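Local coordinates for protein N-acetylglucosamine-6-phosphate deacetylase (Thermotoga maritima, PDB 1O12) that probably removes the acetyl group from N-acetylglucosamine 6-phosphate as a metal-dependent amidohydrolase, using one bound metal ion per subunit, iron in this crystal, at residues Ile20-Asp25 with Gly343-Glu347; Thr349-Leu353 with Thr365-Gly369; Glu79-Tyr83 with Pro117-Leu121; Val234-Cys240 with Asn260-Thr266; Cys73-Glu79 with Lys108-Tyr112. All blocks are in the same frame, centred on the assembly; numbering follows the deposited sequence.

Interaction 1: Ile20-Asp25 with Gly343-Glu347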
# COMPACT_ATOMS: atom_id res chain seq x y z
N ILE A 20 5.93 0.51 -32.52
CA ILE A 20 6.90 -0.34 -31.84
C ILE A 20 6.91 -0.07 -30.33
O ILE A 20 6.98 1.09 -29.90
CB ILE A 20 8.32 -0.07 -32.36
CG1 ILE A 20 8.34 -0.28 -33.88
CG2 ILE A 20 9.34 -0.97 -31.63
CD1 ILE A 20 9.57 0.41 -34.55
N VAL A 21 6.86 -1.12 -29.53
CA VAL A 21 6.85 -0.92 -28.11
C VAL A 21 7.92 -1.70 -27.41
O VAL A 21 7.87 -2.92 -27.37
CB VAL A 21 5.50 -1.33 -27.51
CG1 VAL A 21 5.45 -0.96 -26.07
CG2 VAL A 21 4.35 -0.70 -28.29
N ASP A 22 8.90 -0.99 -26.87
CA ASP A 22 10.00 -1.58 -26.12
C ASP A 22 9.88 -1.06 -24.66
O ASP A 22 9.65 0.12 -24.42
CB ASP A 22 11.35 -1.18 -26.73
CG ASP A 22 12.53 -1.87 -26.06
OD1 ASP A 22 12.70 -3.08 -26.26
OD2 ASP A 22 13.28 -1.21 -25.31
N PRO A 23 10.06 -1.95 -23.68
CA PRO A 23 9.98 -1.64 -22.25
C PRO A 23 10.98 -0.58 -21.84
O PRO A 23 10.78 0.11 -20.85
CB PRO A 23 10.34 -2.95 -21.57
CG PRO A 23 10.14 -3.99 -22.64
CD PRO A 23 10.57 -3.31 -23.89
N ILE A 24 12.08 -0.48 -22.58
CA ILE A 24 13.12 0.46 -22.20
C ILE A 24 13.25 1.69 -23.09
O ILE A 24 13.41 2.80 -22.60
CB ILE A 24 14.49 -0.27 -22.13
CG1 ILE A 24 14.48 -1.24 -20.95
CG2 ILE A 24 15.62 0.73 -21.95
CD1 ILE A 24 15.71 -2.10 -20.89
N ASP A 25 13.17 1.48 -24.39
CA ASP A 25 13.29 2.57 -25.32
C ASP A 25 11.98 3.30 -25.56
O ASP A 25 11.94 4.29 -26.28
CB ASP A 25 13.90 2.06 -26.64
CG ASP A 25 15.30 1.50 -26.46
OD1 ASP A 25 16.08 2.09 -25.65
OD2 ASP A 25 15.65 0.49 -27.11
N GLY A 343 11.79 -10.31 -24.32
CA GLY A 343 11.10 -9.19 -23.69
C GLY A 343 11.52 -7.83 -24.21
O GLY A 343 11.33 -6.81 -23.55
N ARG A 344 12.08 -7.81 -25.41
CA ARG A 344 12.55 -6.57 -26.00
C ARG A 344 12.34 -6.57 -27.50
O ARG A 344 12.15 -7.62 -28.13
CB ARG A 344 14.05 -6.41 -25.73
CG ARG A 344 14.46 -6.32 -24.25
CD ARG A 344 14.04 -4.99 -23.66
NE ARG A 344 14.59 -3.82 -24.36
CZ ARG A 344 15.88 -3.46 -24.35
NH1 ARG A 344 16.79 -4.18 -23.69
NH2 ARG A 344 16.26 -2.34 -24.99
N ILE A 345 12.35 -5.37 -28.05
CA ILE A 345 12.28 -5.15 -29.48
C ILE A 345 13.44 -4.20 -29.66
O ILE A 345 13.25 -2.99 -29.79
CB ILE A 345 11.02 -4.43 -29.99
CG1 ILE A 345 9.77 -5.28 -29.73
CG2 ILE A 345 11.17 -4.19 -31.51
CD1 ILE A 345 8.49 -4.71 -30.39
N ALA A 346 14.63 -4.77 -29.64
CA ALA A 346 15.88 -4.03 -29.80
C ALA A 346 16.88 -4.88 -30.59
O ALA A 346 16.87 -6.11 -30.54
CB ALA A 346 16.46 -3.69 -28.40
N GLU A 347 17.75 -4.22 -31.33
CA GLU A 347 18.74 -4.93 -32.11
C GLU A 347 19.60 -5.88 -31.27
O GLU A 347 20.11 -5.51 -30.22
CB GLU A 347 19.61 -3.92 -32.84
CG GLU A 347 18.90 -3.41 -34.07
CD GLU A 347 19.52 -2.16 -34.65
OE1 GLU A 347 20.77 -2.03 -34.56
OE2 GLU A 347 18.75 -1.32 -35.21
O HOH W 1 14.70 -0.63 -29.57
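Asp22 and Arg344 meet with carboxylate and guanidinium planes turned 51° against each other. Their salt bridge ties strand 18-22, part of the small beta-rich domain that NagA enzymes carry beside a TIM barrel, to the chain that leads toward strand 353-356. Asp22 also heads an Asx turn: its OD2 accepts from the backbone N of Ile24 and, one residue further, from that of Asp25. With CG anti to the backbone N (chi1 -175°), the carboxylate reaches across to the arginine, which grips it side-on. Arg344 NE comes to the syn side of Asp22 OD1 at 2.8 Å, while Arg344 NH2 reaches Asp22 OD2 at 3.2 Å. The anti lone pair of Asp22 OD1 goes to the backbone N of Ile345, 2.9 Å away and almost straight (174°). Two donors on one oxygen and three on the other hold the carboxylate against rotation and probably keep it ionised; aspartate suits the place because it is short enough to close its own turn and still bind a second segment. The arginine chain bends at chi2 and chi3, and Ile24 CD1 lies over the centre of its guanidinium face, 3.7 Å from Arg344 CZ. At the guanidinium edge Asp25 OD2 adds a looser salt bridge, 3.6 Å from Arg344 NH2. Deeper in, the branched chains of Ile20 and Ile345 meet obliquely, CG2 to CG2 at 3.7 Å, in an apolar layer shared with Val32. A water joins the segments once more, giving hydrogen bonds to Asp25 OD2 (2.9 Å) and to Ile345 O (2.8 Å).

Interaction 2: Thr349-Leu353 with Thr365-Gly369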
# COMPACT_ATOMS: atom_id res chain seq x y z
N THR A 349 18.43 -8.92 -30.08
CA THR A 349 17.63 -9.84 -29.29
C THR A 349 16.77 -10.82 -30.12
O THR A 349 16.64 -10.69 -31.34
CB THR A 349 16.73 -9.05 -28.34
OG1 THR A 349 15.74 -8.34 -29.10
CG2 THR A 349 17.56 -8.04 -27.54
N ARG A 350 16.18 -11.80 -29.44
CA ARG A 350 15.33 -12.79 -30.09
C ARG A 350 14.02 -12.22 -30.62
O ARG A 350 13.34 -11.43 -29.95
CB ARG A 350 15.02 -13.94 -29.12
CG ARG A 350 16.25 -14.56 -28.49
CD ARG A 350 17.06 -15.40 -29.46
NE ARG A 350 16.67 -16.81 -29.47
CZ ARG A 350 16.80 -17.66 -28.44
NH1 ARG A 350 17.32 -17.27 -27.27
NH2 ARG A 350 16.41 -18.93 -28.59
N ALA A 351 13.65 -12.64 -31.83
CA ALA A 351 12.42 -12.17 -32.42
C ALA A 351 11.15 -12.88 -31.92
O ALA A 351 10.48 -13.58 -32.69
CB ALA A 351 12.49 -12.22 -33.94
N ASP A 352 10.83 -12.74 -30.64
CA ASP A 352 9.57 -13.30 -30.13
C ASP A 352 8.71 -12.04 -30.05
O ASP A 352 8.95 -11.14 -29.22
CB ASP A 352 9.75 -13.95 -28.74
CG ASP A 352 10.50 -15.30 -28.81
OD1 ASP A 352 10.70 -15.83 -29.93
OD2 ASP A 352 10.89 -15.84 -27.74
N LEU A 353 7.72 -11.95 -30.93
CA LEU A 353 6.89 -10.75 -30.99
C LEU A 353 5.41 -11.00 -31.14
O LEU A 353 5.00 -12.08 -31.56
CB LEU A 353 7.34 -9.91 -32.17
CG LEU A 353 8.82 -9.59 -32.32
CD1 LEU A 353 9.14 -9.35 -33.79
CD2 LEU A 353 9.16 -8.38 -31.47
N THR A 365 1.41 -13.63 -34.09
CA THR A 365 2.44 -13.97 -33.12
C THR A 365 3.63 -14.55 -33.86
O THR A 365 3.48 -15.30 -34.82
CB THR A 365 1.90 -15.00 -32.08
OG1 THR A 365 0.73 -14.45 -31.45
CG2 THR A 365 2.93 -15.31 -31.01
N ILE A 366 4.82 -14.17 -33.41
CA ILE A 366 6.05 -14.63 -34.01
C ILE A 366 6.92 -15.20 -32.91
O ILE A 366 7.10 -14.56 -31.89
CB ILE A 366 6.77 -13.45 -34.67
CG1 ILE A 366 5.84 -12.90 -35.78
CG2 ILE A 366 8.17 -13.87 -35.17
CD1 ILE A 366 6.20 -11.53 -36.29
N LYS A 367 7.44 -16.40 -33.12
CA LYS A 367 8.31 -17.11 -32.17
C LYS A 367 9.57 -17.39 -32.98
O LYS A 367 9.49 -18.04 -34.02
CB LYS A 367 7.67 -18.45 -31.78
CG LYS A 367 7.84 -18.90 -30.36
CD LYS A 367 9.28 -18.97 -29.93
CE LYS A 367 9.36 -19.39 -28.48
NZ LYS A 367 10.44 -18.70 -27.70
N GLU A 368 10.74 -16.91 -32.55
CA GLU A 368 11.93 -17.16 -33.35
C GLU A 368 11.69 -16.83 -34.83
O GLU A 368 11.66 -17.74 -35.66
CB GLU A 368 12.33 -18.64 -33.25
CG GLU A 368 13.21 -18.97 -32.08
CD GLU A 368 14.55 -18.24 -32.14
OE1 GLU A 368 15.37 -18.57 -33.02
OE2 GLU A 368 14.78 -17.33 -31.30
N GLY A 369 11.50 -15.55 -35.15
CA GLY A 369 11.29 -15.13 -36.53
C GLY A 369 10.28 -15.87 -37.41
O GLY A 369 10.14 -15.54 -38.59
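Arg350 NE donates to Glu368 OE2 at 2.7 Å, the shortest polar bond between the segments. The guanidinium and carboxylate planes stand 71° apart, and NE approaches on the syn side of the oxygen but well out of the carboxylate plane. Only NE bonds across to the acid, so this is a one-nitrogen grip on one oxygen, not a flat paired bridge. The second acid of the contact, Asp352, divides its two oxygens. OD1 takes the backbone N of Glu368 at 2.8 Å, nearly in line with its own C-O bond, and OD2 takes Lys367 NZ at 2.9 Å, the ammonium lying above the carboxylate plane. Asp352 and Lys367 run side by side and point the same way, the lysine chain bent at chi2 and chi4 to bring NZ over the acid. Beyond these charges begins the antiparallel beta hairpin of strands 353-356 and 362-367: Leu353 and Ile366 form a hydrogen-bonded pair, with both N-to-O bonds at 2.8 Å. Ala351 O, close to Ile366 CG2, also receives a weak bond from Gly369 N. Glu368 and Gly369 both have positive phi, which glycine tolerates easily, as the chain turns into strand 370-374. Asp352 OD1 and Glu368 OE2 are only 4.6 Å apart, so Lys367 and Arg350, each paired with one of these acids, probably offset their mutual repulsion and help to keep both ionised.

Interaction 3: Glu79-Tyr83 with Pro117-Leu121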
# COMPACT_ATOMS: atom_id res chain seq x y z
N GLU A 79 0.80 -25.08 -25.86
CA GLU A 79 1.63 -24.21 -26.69
C GLU A 79 0.91 -23.60 -27.88
O GLU A 79 0.91 -22.38 -28.08
CB GLU A 79 2.85 -24.96 -27.21
CG GLU A 79 3.68 -24.17 -28.22
CD GLU A 79 5.03 -24.81 -28.55
OE1 GLU A 79 5.77 -24.26 -29.40
OE2 GLU A 79 5.36 -25.86 -27.95
N GLU A 80 0.30 -24.47 -28.67
CA GLU A 80 -0.42 -24.10 -29.85
C GLU A 80 -1.52 -23.06 -29.53
O GLU A 80 -1.67 -22.07 -30.25
CB GLU A 80 -0.98 -25.39 -30.47
CG GLU A 80 -1.57 -25.24 -31.86
CD GLU A 80 -0.80 -24.24 -32.73
OE1 GLU A 80 0.46 -24.32 -32.81
OE2 GLU A 80 -1.46 -23.37 -33.35
N PHE A 81 -2.27 -23.25 -28.46
CA PHE A 81 -3.30 -22.26 -28.17
C PHE A 81 -2.72 -20.91 -27.75
O PHE A 81 -3.15 -19.86 -28.23
CB PHE A 81 -4.23 -22.74 -27.06
CG PHE A 81 -5.31 -21.76 -26.74
CD1 PHE A 81 -6.32 -21.50 -27.66
CD2 PHE A 81 -5.26 -21.02 -25.56
CE1 PHE A 81 -7.29 -20.50 -27.42
CE2 PHE A 81 -6.22 -20.01 -25.31
CZ PHE A 81 -7.24 -19.76 -26.25
N LEU A 82 -1.74 -20.97 -26.84
CA LEU A 82 -1.09 -19.77 -26.32
C LEU A 82 -0.59 -18.78 -27.38
O LEU A 82 -0.55 -17.56 -27.13
CB LEU A 82 0.04 -20.16 -25.37
CG LEU A 82 -0.54 -20.81 -24.12
CD1 LEU A 82 0.55 -20.97 -23.09
CD2 LEU A 82 -1.66 -19.95 -23.56
N TYR A 83 -0.21 -19.29 -28.55
CA TYR A 83 0.26 -18.43 -29.61
C TYR A 83 -0.86 -17.49 -30.02
O TYR A 83 -0.61 -16.35 -30.42
CB TYR A 83 0.75 -19.26 -30.80
CG TYR A 83 2.11 -19.90 -30.56
CD1 TYR A 83 3.16 -19.15 -30.00
CD2 TYR A 83 2.36 -21.24 -30.89
CE1 TYR A 83 4.41 -19.73 -29.77
CE2 TYR A 83 3.61 -21.83 -30.67
CZ TYR A 83 4.62 -21.07 -30.11
OH TYR A 83 5.83 -21.62 -29.85
N PRO A 117 12.83 -28.09 -30.03
CA PRO A 117 13.79 -27.05 -29.66
C PRO A 117 13.37 -25.57 -29.84
O PRO A 117 14.01 -24.68 -29.28
CB PRO A 117 15.05 -27.44 -30.47
CG PRO A 117 14.50 -28.23 -31.61
CD PRO A 117 13.44 -29.06 -30.96
N SER A 118 12.33 -25.28 -30.60
CA SER A 118 11.94 -23.89 -30.70
C SER A 118 10.60 -23.57 -29.97
O SER A 118 9.99 -22.51 -30.19
CB SER A 118 11.89 -23.43 -32.18
OG SER A 118 10.73 -23.90 -32.82
N THR A 119 10.17 -24.48 -29.09
CA THR A 119 8.93 -24.31 -28.31
C THR A 119 8.85 -23.08 -27.38
O THR A 119 9.86 -22.50 -26.95
CB THR A 119 8.65 -25.55 -27.40
OG1 THR A 119 7.44 -25.33 -26.69
CG2 THR A 119 9.77 -25.76 -26.37
N SER A 120 7.63 -22.72 -27.03
CA SER A 120 7.41 -21.60 -26.14
C SER A 120 7.51 -22.10 -24.69
O SER A 120 7.53 -21.32 -23.75
CB SER A 120 6.06 -20.93 -26.43
OG SER A 120 4.99 -21.87 -26.50
N LEU A 121 7.61 -23.41 -24.51
CA LEU A 121 7.71 -23.97 -23.17
C LEU A 121 9.12 -23.83 -22.57
O LEU A 121 10.06 -24.49 -22.99
CB LEU A 121 7.31 -25.43 -23.19
CG LEU A 121 7.53 -26.20 -21.89
CD1 LEU A 121 6.45 -25.84 -20.88
CD2 LEU A 121 7.49 -27.70 -22.17
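Glu79 and Thr119 are brought together by two similar first torsions: Glu79 sends CG anti to its backbone N (chi1 173°) and runs straight out from the helix, while Thr119 sets OG1 anti to its own N (chi1 -179°), facing the carboxylate. The threonine hydroxyl donates to Glu79 OE2; the modelled 2.5 Å is very short, and its exact value is doubtful. The same OG1 accepts from the backbone N of Leu121 at 2.9 Å in a nearly straight bond (172°), an ST turn that fixes the hydroxyl and shapes the entry to the next strand. A hydroxyl residue suits this place because it can give to the acid and accept from Leu121 N at once. The other oxygen, Glu79 OE1, receives the phenol of Tyr83 from about one turn further on, OH to OE1 2.7 Å, on the anti side and somewhat out of plane. A weak bond from Ser120 N, 3.4 Å from Glu79 OE1, adds a backbone link. Ser120 fits its small side chain between Glu79 and Tyr83: its OG lies 3.2 Å from Glu79 CG and donates only weakly to Tyr83 OH, at 3.5 Å. With an alanine here in place of Glu79, Thr119 OG1 and Tyr83 OH would probably lose the carboxylate that accepts from both, and the tyrosine ring and the loop could shift apart. Several donors around one acid probably stabilise its negative charge. Joining the helix that precedes strand 87-93 to the loop that opens the neighbouring parallel strand 121-127, the contact belongs to the outer layer of a TIM barrel, at the end where its strands begin.

Interaction 4: Val234-Cys240 with Asn260-Thr266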
# COMPACT_ATOMS: atom_id res chain seq x y z
N VAL A 234 10.98 -6.44 -5.19
CA VAL A 234 10.22 -7.70 -5.07
C VAL A 234 9.11 -7.53 -6.09
O VAL A 234 8.35 -6.55 -6.02
CB VAL A 234 9.53 -7.86 -3.68
CG1 VAL A 234 8.41 -8.89 -3.78
CG2 VAL A 234 10.52 -8.28 -2.64
N LYS A 235 8.99 -8.44 -7.04
CA LYS A 235 7.93 -8.28 -8.03
C LYS A 235 6.68 -9.06 -7.58
O LYS A 235 6.80 -10.06 -6.87
CB LYS A 235 8.41 -8.75 -9.40
CG LYS A 235 9.71 -8.12 -9.87
CD LYS A 235 9.90 -8.33 -11.37
CE LYS A 235 11.22 -7.75 -11.86
NZ LYS A 235 11.44 -6.36 -11.34
N LEU A 236 5.50 -8.61 -8.00
CA LEU A 236 4.28 -9.28 -7.59
C LEU A 236 3.52 -9.77 -8.80
O LEU A 236 3.31 -9.01 -9.75
CB LEU A 236 3.37 -8.34 -6.81
CG LEU A 236 3.97 -7.45 -5.71
CD1 LEU A 236 2.88 -6.61 -5.07
CD2 LEU A 236 4.64 -8.34 -4.67
N GLU A 237 3.10 -11.03 -8.80
CA GLU A 237 2.34 -11.45 -9.94
C GLU A 237 0.87 -11.13 -9.63
O GLU A 237 0.43 -11.25 -8.51
CB GLU A 237 2.63 -12.92 -10.31
CG GLU A 237 2.01 -14.00 -9.49
CD GLU A 237 2.41 -15.41 -9.96
OE1 GLU A 237 1.69 -16.36 -9.61
OE2 GLU A 237 3.45 -15.59 -10.65
N LEU A 238 0.13 -10.68 -10.64
CA LEU A 238 -1.27 -10.32 -10.46
C LEU A 238 -2.20 -10.99 -11.48
O LEU A 238 -1.92 -11.00 -12.67
CB LEU A 238 -1.44 -8.81 -10.62
CG LEU A 238 -0.62 -7.73 -9.93
CD1 LEU A 238 -1.26 -6.38 -10.32
CD2 LEU A 238 -0.60 -7.91 -8.40
N ILE A 239 -3.32 -11.54 -11.02
CA ILE A 239 -4.28 -12.14 -11.94
C ILE A 239 -5.33 -11.07 -12.26
O ILE A 239 -6.18 -10.80 -11.42
CB ILE A 239 -4.97 -13.36 -11.30
CG1 ILE A 239 -3.94 -14.44 -10.99
CG2 ILE A 239 -6.08 -13.89 -12.23
CD1 ILE A 239 -4.43 -15.47 -9.98
N CYS A 240 -5.28 -10.46 -13.44
CA CYS A 240 -6.22 -9.41 -13.77
C CYS A 240 -7.54 -9.78 -14.39
O CYS A 240 -7.87 -9.32 -15.47
CB CYS A 240 -5.57 -8.38 -14.66
SG CYS A 240 -4.32 -7.55 -13.78
N ASN A 260 7.19 -1.50 -13.18
CA ASN A 260 8.43 -2.22 -12.87
C ASN A 260 8.29 -3.34 -11.83
O ASN A 260 9.13 -4.23 -11.80
CB ASN A 260 9.49 -1.22 -12.37
CG ASN A 260 9.45 0.13 -13.12
OD1 ASN A 260 8.36 0.75 -13.31
ND2 ASN A 260 10.62 0.59 -13.56
N GLY A 261 7.26 -3.31 -10.99
CA GLY A 261 7.13 -4.33 -9.97
C GLY A 261 5.96 -5.28 -10.09
O GLY A 261 5.58 -5.90 -9.11
N ILE A 262 5.38 -5.39 -11.29
CA ILE A 262 4.23 -6.27 -11.51
C ILE A 262 4.44 -7.27 -12.65
O ILE A 262 4.93 -6.92 -13.73
CB ILE A 262 2.98 -5.44 -11.79
CG1 ILE A 262 2.48 -4.83 -10.49
CG2 ILE A 262 1.93 -6.26 -12.47
CD1 ILE A 262 1.60 -3.60 -10.73
N VAL A 263 4.07 -8.51 -12.41
CA VAL A 263 4.21 -9.53 -13.42
C VAL A 263 2.84 -10.05 -13.79
O VAL A 263 2.15 -10.64 -12.95
CB VAL A 263 5.09 -10.66 -12.90
CG1 VAL A 263 4.80 -11.97 -13.65
CG2 VAL A 263 6.52 -10.29 -13.09
N LEU A 264 2.42 -9.85 -15.03
CA LEU A 264 1.09 -10.35 -15.41
C LEU A 264 1.15 -11.87 -15.45
O LEU A 264 2.16 -12.46 -15.81
CB LEU A 264 0.65 -9.77 -16.75
CG LEU A 264 -0.50 -8.77 -16.67
CD1 LEU A 264 -0.43 -7.99 -15.38
CD2 LEU A 264 -0.48 -7.83 -17.85
N VAL A 265 0.05 -12.51 -15.08
CA VAL A 265 0.00 -13.96 -15.02
C VAL A 265 -1.45 -14.37 -15.34
O VAL A 265 -2.38 -13.58 -15.18
CB VAL A 265 0.43 -14.39 -13.57
CG1 VAL A 265 -0.53 -15.33 -12.99
CG2 VAL A 265 1.86 -14.95 -13.58
N THR A 266 -1.66 -15.60 -15.76
CA THR A 266 -2.99 -16.04 -16.08
C THR A 266 -3.61 -16.93 -14.99
O THR A 266 -4.77 -16.72 -14.62
CB THR A 266 -2.96 -16.74 -17.48
OG1 THR A 266 -4.07 -16.30 -18.27
CG2 THR A 266 -2.96 -18.24 -17.35
O HOH W 2 -3.13 -10.86 -15.08
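Leu236 exchanges backbone bonds with both neighbours of Ile262: its N donates to Gly261 O at 2.9 Å, and its O accepts from Val263 N at 2.8 Å. One step on, Leu238 N donates to Val263 O at 3.1 Å. After that the ladder weakens, for Val265 N lies 3.5 Å from Leu238 O, and a water bridges Leu238 O, Val265 O and Cys240 N. Before the ladder, Lys235 NZ donates to Asn260 O at 3.2 Å, nearly along the C=O axis. On the face carrying Leu236, Leu238, Ile262 and Leu264, the leucine tip fits against the isoleucine branch, Leu238 CD1 to Ile262 CG2 3.8 Å. The strands are successive parallel staves of the TIM barrel, crossing at -31° and joined as a beta-alpha-beta unit by helix 247-257, whose Val253 packs on this leucine-rich face; helix 307-318 adds Phe314. The other face carries Glu237, Ile239, Val263 and Val265. Glu237 stands with CG between the backbone N and the carbonyl carbon (chi1 77°), and OE2 lies 3.4 Å from Val265 CG2, while Ile239 CG1 meets Val265 CG1 at 4.1 Å. Outside the pair, Arg206 makes a salt bridge to Glu237 OE2, and His61 ND1 and the backbone N of His209 bond to OE1. His209 is an iron ligand, so Glu237, its side chain about 7 Å from the metal, probably helps to position this ligand from the second shell.

Interaction 5: Cys73-Glu79 with Lys108-Tyr112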
# COMPACT_ATOMS: atom_id res chain seq x y z
N CYS A 73 0.27 -33.36 -19.01
CA CYS A 73 1.38 -32.97 -19.86
C CYS A 73 1.01 -32.69 -21.28
O CYS A 73 1.72 -33.11 -22.20
CB CYS A 73 2.47 -34.02 -19.82
SG CYS A 73 3.02 -34.45 -18.15
N ASP A 74 -0.09 -31.97 -21.47
CA ASP A 74 -0.54 -31.61 -22.81
C ASP A 74 0.18 -30.35 -23.25
O ASP A 74 -0.45 -29.34 -23.56
CB ASP A 74 -2.05 -31.38 -22.79
CG ASP A 74 -2.81 -32.52 -22.15
OD1 ASP A 74 -2.74 -33.64 -22.70
OD2 ASP A 74 -3.46 -32.30 -21.10
N PHE A 75 1.50 -30.40 -23.28
CA PHE A 75 2.31 -29.26 -23.68
C PHE A 75 2.01 -28.79 -25.10
O PHE A 75 1.82 -27.59 -25.34
CB PHE A 75 3.79 -29.61 -23.55
CG PHE A 75 4.16 -30.15 -22.20
CD1 PHE A 75 4.84 -31.37 -22.09
CD2 PHE A 75 3.78 -29.48 -21.04
CE1 PHE A 75 5.14 -31.91 -20.84
CE2 PHE A 75 4.07 -30.01 -19.77
CZ PHE A 75 4.75 -31.23 -19.67
N SER A 76 1.96 -29.72 -26.04
CA SER A 76 1.68 -29.37 -27.42
C SER A 76 0.38 -28.63 -27.58
O SER A 76 0.29 -27.68 -28.36
CB SER A 76 1.62 -30.62 -28.29
OG SER A 76 1.53 -30.24 -29.64
N GLU A 77 -0.65 -29.05 -26.84
CA GLU A 77 -1.93 -28.37 -26.95
C GLU A 77 -1.83 -26.98 -26.35
O GLU A 77 -2.25 -26.00 -26.98
CB GLU A 77 -3.07 -29.15 -26.27
CG GLU A 77 -3.48 -30.41 -26.99
CD GLU A 77 -2.49 -31.52 -26.76
OE1 GLU A 77 -2.58 -32.56 -27.46
OE2 GLU A 77 -1.61 -31.38 -25.87
N MSE A 78 -1.28 -26.89 -25.14
CA MSE A 78 -1.13 -25.61 -24.48
C MSE A 78 -0.35 -24.64 -25.36
O MSE A 78 -0.81 -23.51 -25.60
CB MSE A 78 -0.43 -25.78 -23.15
CG MSE A 78 -1.25 -26.57 -22.15
SE MSE A 78 -0.42 -26.92 -20.41
CE MSE A 78 -0.45 -25.11 -19.66
N GLU A 79 0.80 -25.08 -25.86
CA GLU A 79 1.63 -24.21 -26.69
C GLU A 79 0.91 -23.60 -27.88
O GLU A 79 0.91 -22.38 -28.08
CB GLU A 79 2.85 -24.96 -27.21
CG GLU A 79 3.68 -24.17 -28.22
CD GLU A 79 5.03 -24.81 -28.55
OE1 GLU A 79 5.77 -24.26 -29.40
OE2 GLU A 79 5.36 -25.86 -27.95
N LYS A 108 8.54 -35.53 -18.81
CA LYS A 108 7.90 -35.34 -20.10
C LYS A 108 8.12 -33.94 -20.68
O LYS A 108 8.14 -33.75 -21.91
CB LYS A 108 6.42 -35.62 -19.98
CG LYS A 108 6.07 -37.08 -19.75
CD LYS A 108 4.54 -37.24 -19.85
CE LYS A 108 4.06 -38.65 -19.56
NZ LYS A 108 2.65 -38.82 -20.03
N ALA A 109 8.27 -32.95 -19.81
CA ALA A 109 8.52 -31.60 -20.29
C ALA A 109 9.95 -31.58 -20.86
O ALA A 109 10.20 -30.97 -21.92
CB ALA A 109 8.36 -30.59 -19.14
N ARG A 110 10.87 -32.25 -20.16
CA ARG A 110 12.26 -32.35 -20.59
C ARG A 110 12.33 -33.01 -21.98
O ARG A 110 13.07 -32.55 -22.84
CB ARG A 110 13.08 -33.18 -19.59
CG ARG A 110 14.62 -33.30 -19.89
CD ARG A 110 15.20 -34.61 -19.28
NE ARG A 110 14.56 -35.81 -19.86
CZ ARG A 110 14.60 -37.03 -19.33
NH1 ARG A 110 15.25 -37.27 -18.21
NH2 ARG A 110 13.94 -38.02 -19.91
N ASP A 111 11.55 -34.07 -22.18
CA ASP A 111 11.55 -34.76 -23.46
C ASP A 111 10.87 -33.89 -24.52
O ASP A 111 11.26 -33.89 -25.71
CB ASP A 111 10.80 -36.10 -23.39
CG ASP A 111 11.47 -37.12 -22.49
OD1 ASP A 111 12.69 -37.01 -22.21
OD2 ASP A 111 10.77 -38.06 -22.07
N TYR A 112 9.84 -33.17 -24.09
CA TYR A 112 9.11 -32.31 -24.99
C TYR A 112 10.01 -31.16 -25.45
O TYR A 112 9.92 -30.72 -26.59
CB TYR A 112 7.88 -31.74 -24.29
CG TYR A 112 7.05 -30.87 -25.21
CD1 TYR A 112 6.13 -31.44 -26.07
CD2 TYR A 112 7.24 -29.49 -25.25
CE1 TYR A 112 5.40 -30.68 -26.95
CE2 TYR A 112 6.51 -28.70 -26.13
CZ TYR A 112 5.59 -29.30 -26.99
OH TYR A 112 4.81 -28.54 -27.87
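Phe75 and Tyr112 form the tight part of the contact. CB of Phe75 sits over the middle of the Tyr112 ring, 3.6 Å from its centroid and 2° off the ring normal, a CH-pi contact. The side chains run antiparallel past one another, their ring planes oblique at 56°. Phe75 CE1 presses to 3.4 Å from Ala109 CA, where the small alanine lets the ring approach the helix backbone. Helices 75-83 and 99-115, both in the outer layer of the TIM barrel, are spaced by these aromatics, with the axes of their facing segments 11.9 Å apart; Phe75 and Tyr112 also reach Leu121 of strand 121-127. Tyr112, whose CG is anti to the backbone N (chi1 -178°), stretches to Glu79, its OH donating to OE2 at 2.7 Å from above the carboxylate plane; Thr119 OG1 donates to the same oxygen. A leucine in place of Tyr112 would probably take the flat surface from under Phe75 CB and deprive Glu79 OE2 of this donor. Toward solvent the packing thins. Ser76 meets the phenol mainly through its backbone, CA 3.3 Å from Tyr112 OH, and the extended Lys108 lays CD 3.6 Å from Cys73 SG before its NZ runs on to a salt bridge with Glu104.

Interactions 3 and 5 share Glu79, so the helix 75-83 is tied through one carboxylate to both helix 99-115 and the loop after it; Leu121 CD2 packs 3.6 Å from Tyr112 CD2 between them. Interaction 2 joins this cluster through a probable hydrogen bond from Thr365 OG1 to Tyr83 O and through Lys367 packing on Tyr83. It also touches interaction 1, where Ile345 CG1 lies 3.6 Å from Leu353 CD2. These four thus form a chain of contacts away from the annotated sites. Interaction 4 stands apart, its centre about 19 Å from that of interaction 1, and closest to catalysis: the Ile239 side chain is about 3 Å from those of Asp267, the predicted proton donor or acceptor, and His244, a predicted substrate-binding residue.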